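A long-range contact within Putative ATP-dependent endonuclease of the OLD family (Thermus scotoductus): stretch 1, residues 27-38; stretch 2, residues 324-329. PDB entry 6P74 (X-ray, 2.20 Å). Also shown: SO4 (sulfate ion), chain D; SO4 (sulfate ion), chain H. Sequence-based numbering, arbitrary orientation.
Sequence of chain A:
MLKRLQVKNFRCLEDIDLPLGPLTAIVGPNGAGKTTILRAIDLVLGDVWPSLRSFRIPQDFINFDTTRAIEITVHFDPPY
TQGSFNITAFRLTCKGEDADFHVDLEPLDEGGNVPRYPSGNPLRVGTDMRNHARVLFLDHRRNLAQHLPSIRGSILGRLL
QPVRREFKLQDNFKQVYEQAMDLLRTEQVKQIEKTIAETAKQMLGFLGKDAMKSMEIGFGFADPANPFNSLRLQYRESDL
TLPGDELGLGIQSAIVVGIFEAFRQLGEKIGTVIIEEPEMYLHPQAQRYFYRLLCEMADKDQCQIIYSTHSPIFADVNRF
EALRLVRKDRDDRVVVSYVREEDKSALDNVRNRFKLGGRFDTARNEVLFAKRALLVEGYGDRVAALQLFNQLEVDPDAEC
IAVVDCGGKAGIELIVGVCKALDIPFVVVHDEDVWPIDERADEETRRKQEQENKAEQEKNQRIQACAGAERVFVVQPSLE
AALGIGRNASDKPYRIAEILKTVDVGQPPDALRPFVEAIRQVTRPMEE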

# COMPACT_ATOMS: atom_id res chain seq x y z
N VAL A 27 -2.23 17.61 -9.16
CA VAL A 27 -0.99 17.35 -9.88
C VAL A 27 0.20 17.65 -8.98
O VAL A 27 0.09 18.36 -7.98
CB VAL A 27 -0.88 18.17 -11.18
CG1 VAL A 27 -2.20 18.17 -11.91
CG2 VAL A 27 -0.46 19.58 -10.84
N GLY A 28 1.36 17.12 -9.36
CA GLY A 28 2.57 17.28 -8.61
C GLY A 28 3.44 16.05 -8.74
O GLY A 28 3.00 15.02 -9.25
N PRO A 29 4.69 16.12 -8.29
CA PRO A 29 5.61 14.99 -8.45
C PRO A 29 5.26 13.80 -7.56
O PRO A 29 4.49 13.88 -6.60
CB PRO A 29 6.97 15.58 -8.07
CG PRO A 29 6.80 17.06 -8.25
CD PRO A 29 5.39 17.32 -7.80
N ASN A 30 5.89 12.67 -7.90
CA ASN A 30 5.60 11.39 -7.27
C ASN A 30 6.19 11.32 -5.86
O ASN A 30 7.38 11.57 -5.66
CB ASN A 30 6.15 10.25 -8.13
CG ASN A 30 5.37 10.06 -9.41
OD1 ASN A 30 4.20 10.44 -9.49
ND2 ASN A 30 6.00 9.48 -10.41
N GLY A 31 5.35 10.93 -4.90
CA GLY A 31 5.74 10.87 -3.51
C GLY A 31 5.62 12.18 -2.78
O GLY A 31 5.87 12.22 -1.56
N ALA A 32 5.25 13.25 -3.48
CA ALA A 32 5.17 14.58 -2.92
C ALA A 32 3.83 14.88 -2.24
O ALA A 32 3.62 16.02 -1.83
CB ALA A 32 5.45 15.62 -4.02
N GLY A 33 2.92 13.89 -2.14
CA GLY A 33 1.68 14.03 -1.38
C GLY A 33 0.40 13.77 -2.17
O GLY A 33 -0.67 13.58 -1.55
N LYS A 34 0.48 13.78 -3.50
CA LYS A 34 -0.64 13.59 -4.42
C LYS A 34 -1.56 12.44 -4.01
O LYS A 34 -2.75 12.64 -3.73
CB LYS A 34 -0.05 13.33 -5.82
CG LYS A 34 -0.96 13.62 -7.00
CD LYS A 34 -0.13 14.04 -8.26
CE LYS A 34 0.60 12.89 -8.95
NZ LYS A 34 1.94 12.57 -8.36
N THR A 35 -1.02 11.22 -4.00
CA THR A 35 -1.83 10.04 -3.73
C THR A 35 -2.26 9.98 -2.27
O THR A 35 -3.34 9.47 -1.97
CB THR A 35 -1.04 8.79 -4.13
OG1 THR A 35 -0.78 8.82 -5.54
CG2 THR A 35 -1.81 7.52 -3.81
N THR A 36 -1.44 10.53 -1.37
CA THR A 36 -1.78 10.52 0.04
C THR A 36 -3.00 11.39 0.33
O THR A 36 -3.81 11.05 1.19
CB THR A 36 -0.56 10.96 0.85
OG1 THR A 36 0.54 10.07 0.58
CG2 THR A 36 -0.86 10.97 2.34
N ILE A 37 -3.16 12.50 -0.40
CA ILE A 37 -4.40 13.25 -0.31
C ILE A 37 -5.59 12.35 -0.64
O ILE A 37 -6.58 12.30 0.10
CB ILE A 37 -4.36 14.49 -1.23
CG1 ILE A 37 -3.41 15.54 -0.66
CG2 ILE A 37 -5.77 15.06 -1.42
CD1 ILE A 37 -3.16 16.72 -1.58
N LEU A 38 -5.51 11.62 -1.76
CA LEU A 38 -6.63 10.77 -2.13
C LEU A 38 -6.89 9.69 -1.08
O LEU A 38 -8.05 9.41 -0.75
CB LEU A 38 -6.39 10.13 -3.49
CG LEU A 38 -6.20 11.10 -4.65
CD1 LEU A 38 -6.22 10.33 -5.95
CD2 LEU A 38 -7.29 12.16 -4.63
N ARG A 324 -5.00 21.77 -8.32
CA ARG A 324 -4.30 21.70 -7.05
C ARG A 324 -2.93 21.12 -7.34
O ARG A 324 -2.83 20.01 -7.86
CB ARG A 324 -5.03 20.79 -6.03
CG ARG A 324 -6.52 21.00 -5.89
CD ARG A 324 -6.83 22.32 -5.21
NE ARG A 324 -8.26 22.44 -5.02
CZ ARG A 324 -9.08 23.02 -5.88
NH1 ARG A 324 -8.59 23.57 -7.00
NH2 ARG A 324 -10.38 23.05 -5.63
N LEU A 325 -1.88 21.85 -6.97
CA LEU A 325 -0.51 21.40 -7.22
C LEU A 325 0.16 21.08 -5.89
O LEU A 325 0.19 21.91 -4.98
CB LEU A 325 0.27 22.46 -8.01
CG LEU A 325 1.78 22.33 -8.24
CD1 LEU A 325 2.15 21.01 -8.87
CD2 LEU A 325 2.24 23.46 -9.14
N VAL A 326 0.68 19.85 -5.77
CA VAL A 326 1.16 19.29 -4.51
C VAL A 326 2.64 18.99 -4.64
O VAL A 326 3.06 18.32 -5.60
CB VAL A 326 0.38 18.02 -4.12
CG1 VAL A 326 0.92 17.41 -2.80
CG2 VAL A 326 -1.10 18.30 -3.98
N ARG A 327 3.45 19.47 -3.69
CA ARG A 327 4.88 19.18 -3.74
C ARG A 327 5.51 19.46 -2.39
O ARG A 327 4.92 20.11 -1.53
CB ARG A 327 5.56 19.97 -4.86
CG ARG A 327 5.84 21.38 -4.53
CD ARG A 327 6.07 22.15 -5.79
NE ARG A 327 5.25 23.35 -5.74
CZ ARG A 327 5.10 24.22 -6.72
NH1 ARG A 327 5.72 24.05 -7.89
NH2 ARG A 327 4.31 25.26 -6.51
N LYS A 328 6.73 18.93 -2.21
CA LYS A 328 7.49 19.11 -0.98
C LYS A 328 8.40 20.32 -1.12
O LYS A 328 9.06 20.50 -2.16
CB LYS A 328 8.30 17.86 -0.65
CG LYS A 328 7.45 16.62 -0.33
CD LYS A 328 8.28 15.42 0.19
CE LYS A 328 7.36 14.21 0.53
NZ LYS A 328 7.99 13.11 1.33
N ASP A 329 8.44 21.17 -0.09
CA ASP A 329 9.27 22.37 -0.13
C ASP A 329 10.69 22.03 0.33
O ASP A 329 11.04 20.86 0.55
CB ASP A 329 8.62 23.50 0.69
CG ASP A 329 8.81 23.37 2.21
OD1 ASP A 329 9.51 22.45 2.71
OD2 ASP A 329 8.24 24.22 2.93
S SO4 D . 2.12 10.42 -3.95
O1 SO4 D . 2.67 11.73 -3.63
O2 SO4 D . 0.96 10.59 -4.82
O3 SO4 D . 3.12 9.62 -4.64
O4 SO4 D . 1.72 9.75 -2.72
S SO4 H . 9.34 18.30 -5.35
O1 SO4 H . 9.90 19.64 -5.41
O2 SO4 H . 8.04 18.32 -6.00
O3 SO4 H . 10.21 17.34 -6.03
O4 SO4 H . 9.17 17.90 -3.95

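Residues Arg 324 to Lys 328 of stretch 2 are the last part of a strand that begins earlier in the chain. Val 27 pairs with it in parallel, bridged to Leu 325. Arg 324 supplies the first link through its backbone. Arg 324 O accepts a hydrogen bond from Val 27 N at 2.8 Å, and the bond is nearly straight. CA-to-CB of Arg 324 points sideways; the end of the side chain leads away and is hydrogen-bonded elsewhere in the structure.

Leu 325 lies in register with Val 27, the CA atoms of Leu 325 and Val 27 being 4.9 Å apart. Both side chains lie on the same face of the sheet. Leu 325 CD1 meets Val 27 CG2 at 3.6 Å, an apolar contact between buried groups. Leu 325 CA also makes a CA-H...O contact of 3.2 Å with Val 27 O.

Val 326 has the largest area covered by stretch 1. Val 326 N donates to Val 27 O at 2.7 Å, which completes the short ladder. Val 326 O receives a CA-H...O contact from Gly 28 CA, also at 3.2 Å. Gly 28 has no room for a CB, which would clash with Val 326 O; its backbone angles call for glycine as well. The methyls of Val 326 reach the loop and the helix. Val 326 CG1 lies 3.2 Å from Ala 32 O, and Val 326 CG2 packs on Ile 37 CD1 at 3.5 Å. A CB on Gly 33, the N-cap residue, would run into Val 326 CG1.

Arg 327 makes contact near its backbone, while the end of its side chain leads away. Arg 327 CA is 3.6 Å from Ala 32 CB, which points toward the strand from the end of the type II turn that starts at Pro 29.

Lys 328 closes the contact. The aliphatic Lys 328 CE lies 3.2 Å from Gly 31 O. Lys 328 N donates to O4 of the chain H sulfate at 3.2 Å. Asp 329 touches nothing in stretch 1.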